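Local coordinates for extracellular solute-binding protein, family 1 (Bifidobacterium longum subsp. infantis, PDB 6FTH) that probably binds human milk oligosaccharides outside the cell and delivers them to an ABC transporter for uptake, at residues Thr379-Gly382 against Tyr386-Asp389; Glu250-Ile255 against Glu489-Tyr494; Pro450-Pro455 against Asp515-Lys520. All coordinates share one frame; numbering follows the deposited sequence.

Contact 1. Residues Thr379-Gly382 against Tyr386-Asp389; sequences TDDG and YTVD
T379 and T387 face each other as a hydrogen-bonded pair in the antiparallel hairpin of residues 379-382 and 386-389, where T379 N gives a nearly straight bond to T387 O (2.8 Å, 164°) and T387 N returns one to T379 O at 3.1 Å. The next pair, D380 with Y386, is non-hydrogen-bonded, and there Y386 CA instead directs its hydrogen at T379 O. The two threonines share one face of the sheet, as suits beta-branched residues in extended chain. A water ties them further, donating to T387 O and bonded to T379 OG1. T387 has OG1 beside its backbone N, anti to the carbonyl carbon (chi1 -59°), from where the hydroxyl donates to D381 OD2 across 2.7 Å on the syn side of the carboxylate. The same oxygen also hydrogen-bonds H385 ND1, so two partners grip it beside the turn of the hairpin. On the other face D380 and Y386 lie alongside, D380 OD1 standing 3.7 Å from Y386 CE1 with carboxylate and ring planes 36° apart. D380 OD1 accepts from G382 N in an Asx turn; the backbone angles of G382 would jam a side chain against the preceding carbonyl. Buried Y386 reaches helix 363-371, its OH bonding E363 OE2 and its ring packing on V367. A serine here, too short to span that distance, would probably leave E363 OE2 without its phenol partner and open a gap between V367 and D380. V388 meets the same helix through L371. Strand 418-420 pairs in parallel with 385-388 on the side away from 378-382, and D389 N-caps helix 390-398.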
loop_
_atom_site.group_PDB
_atom_site.type_symbol
_atom_site.label_atom_id
_atom_site.label_comp_id
_atom_site.label_asym_id
_atom_site.label_seq_id
_atom_site.Cartn_x
_atom_site.Cartn_y
_atom_site.Cartn_z
ATOM N N THR A 379 -19.763 1.114 -18.862
ATOM C CA THR A 379 -20.523 1.941 -19.787
ATOM C C THR A 379 -20.089 3.391 -19.630
ATOM O O THR A 379 -19.998 3.900 -18.507
ATOM C CB THR A 379 -22.015 1.802 -19.484
ATOM O OG1 THR A 379 -22.429 0.454 -19.765
ATOM C CG2 THR A 379 -22.832 2.742 -20.353
ATOM N N ASP A 380 -19.801 4.045 -20.754
ATOM C CA ASP A 380 -19.556 5.482 -20.786
ATOM C C ASP A 380 -20.906 6.183 -20.848
ATOM O O ASP A 380 -21.583 6.147 -21.879
ATOM C CB ASP A 380 -18.697 5.823 -22.002
ATOM C CG ASP A 380 -18.382 7.312 -22.105
ATOM O OD1 ASP A 380 -18.891 8.105 -21.294
ATOM O OD2 ASP A 380 -17.608 7.685 -22.997
ATOM N N ASP A 381 -21.320 6.786 -19.742
ATOM C CA ASP A 381 -22.635 7.401 -19.629
ATOM C C ASP A 381 -22.659 8.838 -20.121
ATOM O O ASP A 381 -23.737 9.450 -20.171
ATOM C CB ASP A 381 -23.089 7.388 -18.170
ATOM C CG ASP A 381 -23.125 5.978 -17.574
ATOM O OD1 ASP A 381 -23.708 5.072 -18.214
ATOM O OD2 ASP A 381 -22.588 5.782 -16.452
ATOM N N GLY A 382 -21.510 9.381 -20.490
ATOM C CA GLY A 382 -21.378 10.797 -20.742
ATOM C C GLY A 382 -21.165 11.575 -19.456
ATOM O O GLY A 382 -21.344 11.081 -18.335
ATOM N N TYR A 386 -19.228 6.953 -15.397
ATOM C CA TYR A 386 -19.045 5.596 -15.895
ATOM C C TYR A 386 -19.738 4.646 -14.940
ATOM O O TYR A 386 -19.721 4.863 -13.729
ATOM C CB TYR A 386 -17.557 5.248 -16.005
ATOM C CG TYR A 386 -16.848 6.184 -16.935
ATOM C CD1 TYR A 386 -16.801 5.943 -18.302
ATOM C CD2 TYR A 386 -16.296 7.364 -16.454
ATOM C CE1 TYR A 386 -16.190 6.819 -19.156
ATOM C CE2 TYR A 386 -15.660 8.255 -17.304
ATOM C CZ TYR A 386 -15.619 7.979 -18.665
ATOM O OH TYR A 386 -15.015 8.836 -19.554
ATOM N N THR A 387 -20.331 3.580 -15.482
ATOM C CA THR A 387 -21.012 2.566 -14.683
ATOM C C THR A 387 -20.432 1.188 -14.965
ATOM O O THR A 387 -20.352 0.758 -16.120
ATOM C CB THR A 387 -22.515 2.556 -14.963
ATOM O OG1 THR A 387 -23.055 3.852 -14.666
ATOM C CG2 THR A 387 -23.204 1.498 -14.116
ATOM N N VAL A 388 -20.038 0.513 -13.902
ATOM C CA VAL A 388 -19.504 -0.840 -13.965
ATOM C C VAL A 388 -20.635 -1.844 -13.754
ATOM O O VAL A 388 -21.469 -1.696 -12.849
ATOM C CB VAL A 388 -18.413 -1.032 -12.900
ATOM C CG1 VAL A 388 -17.869 -2.483 -12.919
ATOM C CG2 VAL A 388 -17.287 -0.042 -13.100
ATOM N N ASP A 389 -20.650 -2.886 -14.582
ATOM C CA ASP A 389 -21.506 -4.046 -14.346
ATOM C C ASP A 389 -20.804 -4.877 -13.280
ATOM O O ASP A 389 -19.845 -5.598 -13.566
ATOM C CB ASP A 389 -21.669 -4.821 -15.648
ATOM C CG ASP A 389 -22.642 -5.976 -15.532
ATOM O OD1 ASP A 389 -22.761 -6.558 -14.441
ATOM O OD2 ASP A 389 -23.276 -6.310 -16.562
HETATM O O HOH W 1 -21.810 -1.277 -17.585
#

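Contact 2. Residues Glu250-Ile255 against Glu489-Tyr494; sequences EYKQVI and EEWDAY
K252 and W491 both set CG anti to the backbone N (chi1 180° in each), which sends the lysine chain and the indole into the gap between two helix segments that run at 143° to each other. The lysine then bends at chi3 (48°), laying its outer half across one indole face. K252 CB rests 3.9 Å from W491 CH2 over the six-membered ring, while CD lies 3.8 Å from the centroid of the five-membered ring, close to its normal, in a CH-pi contact. Beyond the bend NZ remains over the same face, in a cation-pi interaction 3.7 Å from that centroid. Lysine suits the place because its methylenes pack on the aromatic surface as its charge meets the pi cloud; tryptophan offers a face long enough for both. The opposite face of the indole is covered by Y494, whose CD2 sits over the rim, so W491 is sandwiched and its rotation is probably restricted. Y251 comes to the indole rim instead, CD2 4.3 Å from W491 CH2. Its side chain crosses that of Y494 at about a right angle, Y251 CE2 lying 3.7 Å from Y494 OH. The hydroxyls of these two buried tyrosines are bonded elsewhere: Y251 OH with T478, Y494 OH with the backbone oxygen of L246. Some 12.2 Å separates the axes of these segments of helices 249-263 and 487-500, and helix 457-484 packs against both tyrosines through V474.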
loop_
_atom_site.group_PDB
_atom_site.type_symbol
_atom_site.label_atom_id
_atom_site.label_comp_id
_atom_site.label_asym_id
_atom_site.label_seq_id
_atom_site.Cartn_x
_atom_site.Cartn_y
_atom_site.Cartn_z
ATOM N N GLU A 250 7.653 3.814 22.762
ATOM C CA GLU A 250 6.359 3.472 22.179
ATOM C C GLU A 250 6.349 2.056 21.614
ATOM O O GLU A 250 5.397 1.294 21.837
ATOM C CB GLU A 250 6.028 4.464 21.080
ATOM C CG GLU A 250 5.687 5.848 21.577
ATOM C CD GLU A 250 6.873 6.815 21.710
ATOM O OE1 GLU A 250 8.042 6.390 21.806
ATOM O OE2 GLU A 250 6.615 8.039 21.709
ATOM N N TYR A 251 7.382 1.702 20.839
ATOM C CA TYR A 251 7.496 0.353 20.280
ATOM C C TYR A 251 7.609 -0.678 21.398
ATOM O O TYR A 251 6.966 -1.736 21.368
ATOM C CB TYR A 251 8.726 0.304 19.353
ATOM C CG TYR A 251 8.896 -0.918 18.465
ATOM C CD1 TYR A 251 7.996 -1.185 17.448
ATOM C CD2 TYR A 251 9.977 -1.760 18.615
ATOM C CE1 TYR A 251 8.151 -2.293 16.618
ATOM C CE2 TYR A 251 10.153 -2.860 17.787
ATOM C CZ TYR A 251 9.232 -3.124 16.796
ATOM O OH TYR A 251 9.361 -4.197 15.966
ATOM N N LYS A 252 8.436 -0.390 22.400
ATOM C CA LYS A 252 8.533 -1.277 23.556
ATOM C C LYS A 252 7.162 -1.509 24.200
ATOM O O LYS A 252 6.816 -2.643 24.543
ATOM C CB LYS A 252 9.506 -0.686 24.581
ATOM C CG LYS A 252 9.660 -1.559 25.845
ATOM C CD LYS A 252 10.923 -1.299 26.693
ATOM C CE LYS A 252 11.175 0.149 26.982
ATOM N NZ LYS A 252 12.363 0.282 27.886
ATOM N N GLN A 253 6.379 -0.448 24.384
ATOM C CA GLN A 253 5.075 -0.572 25.025
ATOM C C GLN A 253 4.099 -1.383 24.181
ATOM O O GLN A 253 3.312 -2.164 24.729
ATOM C CB GLN A 253 4.525 0.811 25.360
ATOM C CG GLN A 253 5.339 1.543 26.459
ATOM C CD GLN A 253 5.726 0.624 27.625
ATOM O OE1 GLN A 253 4.888 -0.108 28.156
ATOM N NE2 GLN A 253 7.011 0.631 27.999
ATOM N N VAL A 254 4.124 -1.201 22.857
ATOM C CA VAL A 254 3.284 -2.020 21.982
ATOM C C VAL A 254 3.633 -3.491 22.148
ATOM O O VAL A 254 2.749 -4.356 22.247
ATOM C CB VAL A 254 3.435 -1.583 20.521
ATOM C CG1 VAL A 254 2.789 -2.601 19.599
ATOM C CG2 VAL A 254 2.824 -0.220 20.331
ATOM N N ILE A 255 4.934 -3.803 22.149
ATOM C CA ILE A 255 5.367 -5.189 22.304
ATOM C C ILE A 255 4.896 -5.762 23.640
ATOM O O ILE A 255 4.390 -6.897 23.705
ATOM C CB ILE A 255 6.893 -5.282 22.131
ATOM C CG1 ILE A 255 7.272 -5.052 20.665
ATOM C CG2 ILE A 255 7.369 -6.656 22.598
ATOM C CD1 ILE A 255 8.746 -4.841 20.412
ATOM N N GLU A 489 14.616 -6.713 30.094
ATOM C CA GLU A 489 16.020 -6.980 30.387
ATOM C C GLU A 489 16.895 -7.070 29.137
ATOM O O GLU A 489 18.120 -7.028 29.255
ATOM C CB GLU A 489 16.144 -8.263 31.218
ATOM C CG GLU A 489 15.628 -9.512 30.528
ATOM C CD GLU A 489 14.199 -9.897 30.931
ATOM O OE1 GLU A 489 13.373 -9.003 31.240
ATOM O OE2 GLU A 489 13.911 -11.114 30.934
ATOM N N GLU A 490 16.307 -7.206 27.945
ATOM C CA GLU A 490 17.071 -7.288 26.705
ATOM C C GLU A 490 17.026 -6.004 25.880
ATOM O O GLU A 490 17.715 -5.914 24.858
ATOM C CB GLU A 490 16.567 -8.467 25.854
ATOM C CG GLU A 490 16.727 -9.791 26.581
ATOM C CD GLU A 490 16.278 -10.985 25.792
ATOM O OE1 GLU A 490 15.741 -10.842 24.671
ATOM O OE2 GLU A 490 16.470 -12.106 26.300
ATOM N N TRP A 491 16.241 -5.023 26.298
ATOM C CA TRP A 491 15.989 -3.847 25.464
ATOM C C TRP A 491 17.251 -3.014 25.240
ATOM O O TRP A 491 17.542 -2.607 24.112
ATOM C CB TRP A 491 14.907 -3.008 26.129
ATOM C CG TRP A 491 14.534 -1.757 25.411
ATOM C CD1 TRP A 491 14.844 -0.503 25.787
ATOM C CD2 TRP A 491 13.752 -1.637 24.206
ATOM N NE1 TRP A 491 14.331 0.400 24.898
ATOM C CE2 TRP A 491 13.650 -0.274 23.917
ATOM C CE3 TRP A 491 13.132 -2.556 23.355
ATOM C CZ2 TRP A 491 12.937 0.206 22.810
ATOM C CZ3 TRP A 491 12.443 -2.087 22.263
ATOM C CH2 TRP A 491 12.359 -0.718 21.992
ATOM N N ASP A 492 18.008 -2.731 26.302
ATOM C CA ASP A 492 19.199 -1.898 26.139
ATOM C C ASP A 492 20.197 -2.534 25.171
ATOM O O ASP A 492 20.737 -1.861 24.285
ATOM C CB ASP A 492 19.832 -1.643 27.507
ATOM C CG ASP A 492 21.109 -0.816 27.415
ATOM O OD1 ASP A 492 21.018 0.393 27.123
ATOM O OD2 ASP A 492 22.206 -1.375 27.638
ATOM N N ALA A 493 20.440 -3.837 25.297
ATOM C CA ALA A 493 21.386 -4.470 24.388
ATOM C C ALA A 493 20.871 -4.428 22.955
ATOM O O ALA A 493 21.643 -4.238 22.012
ATOM C CB ALA A 493 21.639 -5.912 24.825
ATOM N N TYR A 494 19.564 -4.619 22.766
ATOM C CA TYR A 494 19.009 -4.563 21.421
ATOM C C TYR A 494 19.212 -3.185 20.798
ATOM O O TYR A 494 19.600 -3.084 19.628
ATOM C CB TYR A 494 17.528 -4.955 21.486
ATOM C CG TYR A 494 16.584 -4.385 20.448
ATOM C CD1 TYR A 494 16.369 -5.038 19.267
ATOM C CD2 TYR A 494 15.840 -3.244 20.711
ATOM C CE1 TYR A 494 15.486 -4.552 18.336
ATOM C CE2 TYR A 494 14.945 -2.741 19.789
ATOM C CZ TYR A 494 14.772 -3.402 18.610
ATOM O OH TYR A 494 13.889 -2.948 17.666
#

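Contact 3. Residues Pro450-Pro455 against Asp515-Lys520; sequences PDYVNP and DIYTKK
V453 and Y517 bring the two segments closest, their CA atoms 6.1 Å apart, where an irregular loop passes the last turn of helix 503-518. The loop makes a type I beta turn from P450 to V453, closed by V453 N bonding to P450 O, and the helix ends at T518. Y517 carries the contact, its ring lying flat against the loop backbone. Over one face stand V453 CA, 3.9 Å from the ring centroid in a CH-pi contact, and Y452 O, which approaches Y517 CE2 to 3.1 Å. A flat aromatic fits here because it can lie along a peptide chain, whereas V453 supplies a compact branched group, with CG2 4.1 Å from Y517 CB. The phenol end reaches N454, where Y517 OH is 3.1 Å from N454 CB and donates a weak, long bond to N454 O (3.5 Å). In Y452, CG takes the crowded position between backbone N and carbonyl carbon (chi1 47°), and the ring slides past Y517 in the opposite sense, with Y517 CD2 near its plane, 3.8 Å from Y452 CD1. P450 CB packs on one face of the Y452 ring, while a water bonded to Y452 OH donates to Y517 O and ties Y452 to the helix terminus. Tyrosine thus couples an apolar ring edge for Y517 with a hydroxyl for the water, and proline offers a compact apolar surface. The loop leads into helix 457-484; V453 packs also on W510 and W513 of helix 503-518, and Y452 touches D125 and K128 of helix 124-130.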
loop_
_atom_site.group_PDB
_atom_site.type_symbol
_atom_site.label_atom_id
_atom_site.label_comp_id
_atom_site.label_asym_id
_atom_site.label_seq_id
_atom_site.Cartn_x
_atom_site.Cartn_y
_atom_site.Cartn_z
ATOM N N PRO A 450 6.780 12.232 3.933
ATOM C CA PRO A 450 5.957 12.096 2.722
ATOM C C PRO A 450 6.451 11.010 1.783
ATOM O O PRO A 450 7.652 10.695 1.697
ATOM C CB PRO A 450 6.026 13.490 2.076
ATOM C CG PRO A 450 6.234 14.408 3.235
ATOM C CD PRO A 450 7.186 13.634 4.141
ATOM N N ASP A 451 5.483 10.429 1.069
ATOM C CA ASP A 451 5.761 9.298 0.213
ATOM C C ASP A 451 6.776 9.634 -0.876
ATOM O O ASP A 451 7.431 8.722 -1.392
ATOM C CB ASP A 451 4.447 8.851 -0.429
ATOM C CG ASP A 451 3.399 8.436 0.583
ATOM O OD1 ASP A 451 3.769 8.148 1.741
ATOM O OD2 ASP A 451 2.189 8.382 0.205
ATOM N N TYR A 452 6.918 10.905 -1.235
ATOM C CA TYR A 452 7.807 11.331 -2.309
ATOM C C TYR A 452 9.253 11.570 -1.864
ATOM O O TYR A 452 10.086 11.938 -2.699
ATOM C CB TYR A 452 7.247 12.582 -2.989
ATOM C CG TYR A 452 6.786 13.701 -2.078
ATOM C CD1 TYR A 452 7.703 14.569 -1.503
ATOM C CD2 TYR A 452 5.441 13.914 -1.827
ATOM C CE1 TYR A 452 7.306 15.589 -0.702
ATOM C CE2 TYR A 452 5.031 14.948 -0.999
ATOM C CZ TYR A 452 5.967 15.786 -0.448
ATOM O OH TYR A 452 5.597 16.826 0.396
ATOM N N VAL A 453 9.578 11.389 -0.587
ATOM C CA VAL A 453 10.950 11.603 -0.122
ATOM C C VAL A 453 11.794 10.443 -0.634
ATOM O O VAL A 453 11.665 9.323 -0.142
ATOM C CB VAL A 453 11.013 11.697 1.408
ATOM C CG1 VAL A 453 12.463 11.880 1.884
ATOM C CG2 VAL A 453 10.173 12.858 1.901
ATOM N N ASN A 454 12.641 10.719 -1.626
ATOM C CA ASN A 454 13.380 9.700 -2.380
ATOM C C ASN A 454 14.883 9.910 -2.170
ATOM O O ASN A 454 15.457 10.814 -2.796
ATOM C CB ASN A 454 13.063 9.859 -3.878
ATOM C CG ASN A 454 11.554 9.792 -4.214
ATOM O OD1 ASN A 454 11.013 10.628 -4.977
ATOM N ND2 ASN A 454 10.888 8.783 -3.686
ATOM N N PRO A 455 15.560 9.111 -1.328
ATOM C CA PRO A 455 17.026 9.248 -1.199
ATOM C C PRO A 455 17.726 8.929 -2.507
ATOM O O PRO A 455 17.259 8.111 -3.300
ATOM C CB PRO A 455 17.386 8.214 -0.134
ATOM C CG PRO A 455 16.126 8.017 0.655
ATOM C CD PRO A 455 15.047 8.118 -0.374
ATOM N N ASP A 515 14.312 16.767 4.869
ATOM C CA ASP A 515 14.530 18.215 4.862
ATOM C C ASP A 515 14.628 18.753 3.434
ATOM O O ASP A 515 14.015 19.771 3.101
ATOM C CB ASP A 515 15.794 18.556 5.656
ATOM C CG ASP A 515 15.633 18.363 7.142
ATOM O OD1 ASP A 515 14.491 18.212 7.622
ATOM O OD2 ASP A 515 16.659 18.367 7.843
ATOM N N ILE A 516 15.400 18.082 2.577
ATOM C CA ILE A 516 15.555 18.524 1.184
ATOM C C ILE A 516 14.191 18.646 0.510
ATOM O O ILE A 516 13.906 19.635 -0.181
ATOM C CB ILE A 516 16.481 17.560 0.421
ATOM C CG1 ILE A 516 17.939 17.763 0.863
ATOM C CG2 ILE A 516 16.337 17.735 -1.091
ATOM C CD1 ILE A 516 18.900 16.690 0.353
ATOM N N TYR A 517 13.326 17.643 0.710
ATOM C CA TYR A 517 12.042 17.595 0.003
ATOM C C TYR A 517 10.972 18.481 0.639
ATOM O O TYR A 517 10.055 18.925 -0.057
ATOM C CB TYR A 517 11.525 16.157 -0.045
ATOM C CG TYR A 517 12.020 15.326 -1.194
ATOM C CD1 TYR A 517 13.175 14.557 -1.094
ATOM C CD2 TYR A 517 11.290 15.263 -2.381
ATOM C CE1 TYR A 517 13.597 13.770 -2.159
ATOM C CE2 TYR A 517 11.711 14.488 -3.441
ATOM C CZ TYR A 517 12.854 13.737 -3.327
ATOM O OH TYR A 517 13.231 12.959 -4.406
ATOM N N THR A 518 11.045 18.767 1.934
ATOM C CA THR A 518 9.921 19.392 2.619
ATOM C C THR A 518 10.205 20.768 3.187
ATOM O O THR A 518 9.246 21.478 3.523
ATOM C CB THR A 518 9.375 18.487 3.743
ATOM O OG1 THR A 518 8.104 18.984 4.155
ATOM C CG2 THR A 518 10.257 18.521 4.905
ATOM N N LYS A 519 11.471 21.178 3.298
ATOM C CA LYS A 519 11.823 22.414 3.976
ATOM C C LYS A 519 12.546 23.348 3.019
ATOM O O LYS A 519 13.286 22.907 2.128
ATOM C CB LYS A 519 12.709 22.140 5.199
ATOM C CG LYS A 519 11.977 21.378 6.288
ATOM C CD LYS A 519 12.841 21.162 7.528
ATOM C CE LYS A 519 12.159 20.191 8.489
ATOM N NZ LYS A 519 13.024 19.864 9.642
ATOM N N LYS A 520 12.307 24.646 3.205
ATOM C CA LYS A 520 12.922 25.664 2.353
ATOM C C LYS A 520 14.401 25.825 2.699
ATOM O O LYS A 520 14.860 25.320 3.732
ATOM C CB LYS A 520 12.189 27.010 2.480
ATOM C CG LYS A 520 12.262 27.670 3.862
ATOM C CD LYS A 520 11.532 29.027 3.887
ATOM C CE LYS A 520 12.293 30.088 3.085
ATOM N NZ LYS A 520 11.620 31.422 3.051
HETATM O O HOH W 2 6.895 19.086 0.470
#

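How the contacts relate
The three contacts are separate sites that do not touch. Contact 1 and contact 2 lie on opposite sides of the chain's centre, their centres 53 Å apart, each about 27 Å from that centre; contact 3 lies closer in, at about 19 Å. Contacts 1 and 3 have centres 39 Å apart and nearest atoms about 25 Å. For contacts 2 and 3 these are 30 Å and about 18 Å; consecutive helices 487-500 and 503-518 link them, as does helix 457-484. In sequence those two interleave, whereas the hairpin of contact 1 is nested between the segments of contact 2. No sugar or other ligand is among the partners of the three contacts, which are packing and hairpin interactions within the fold.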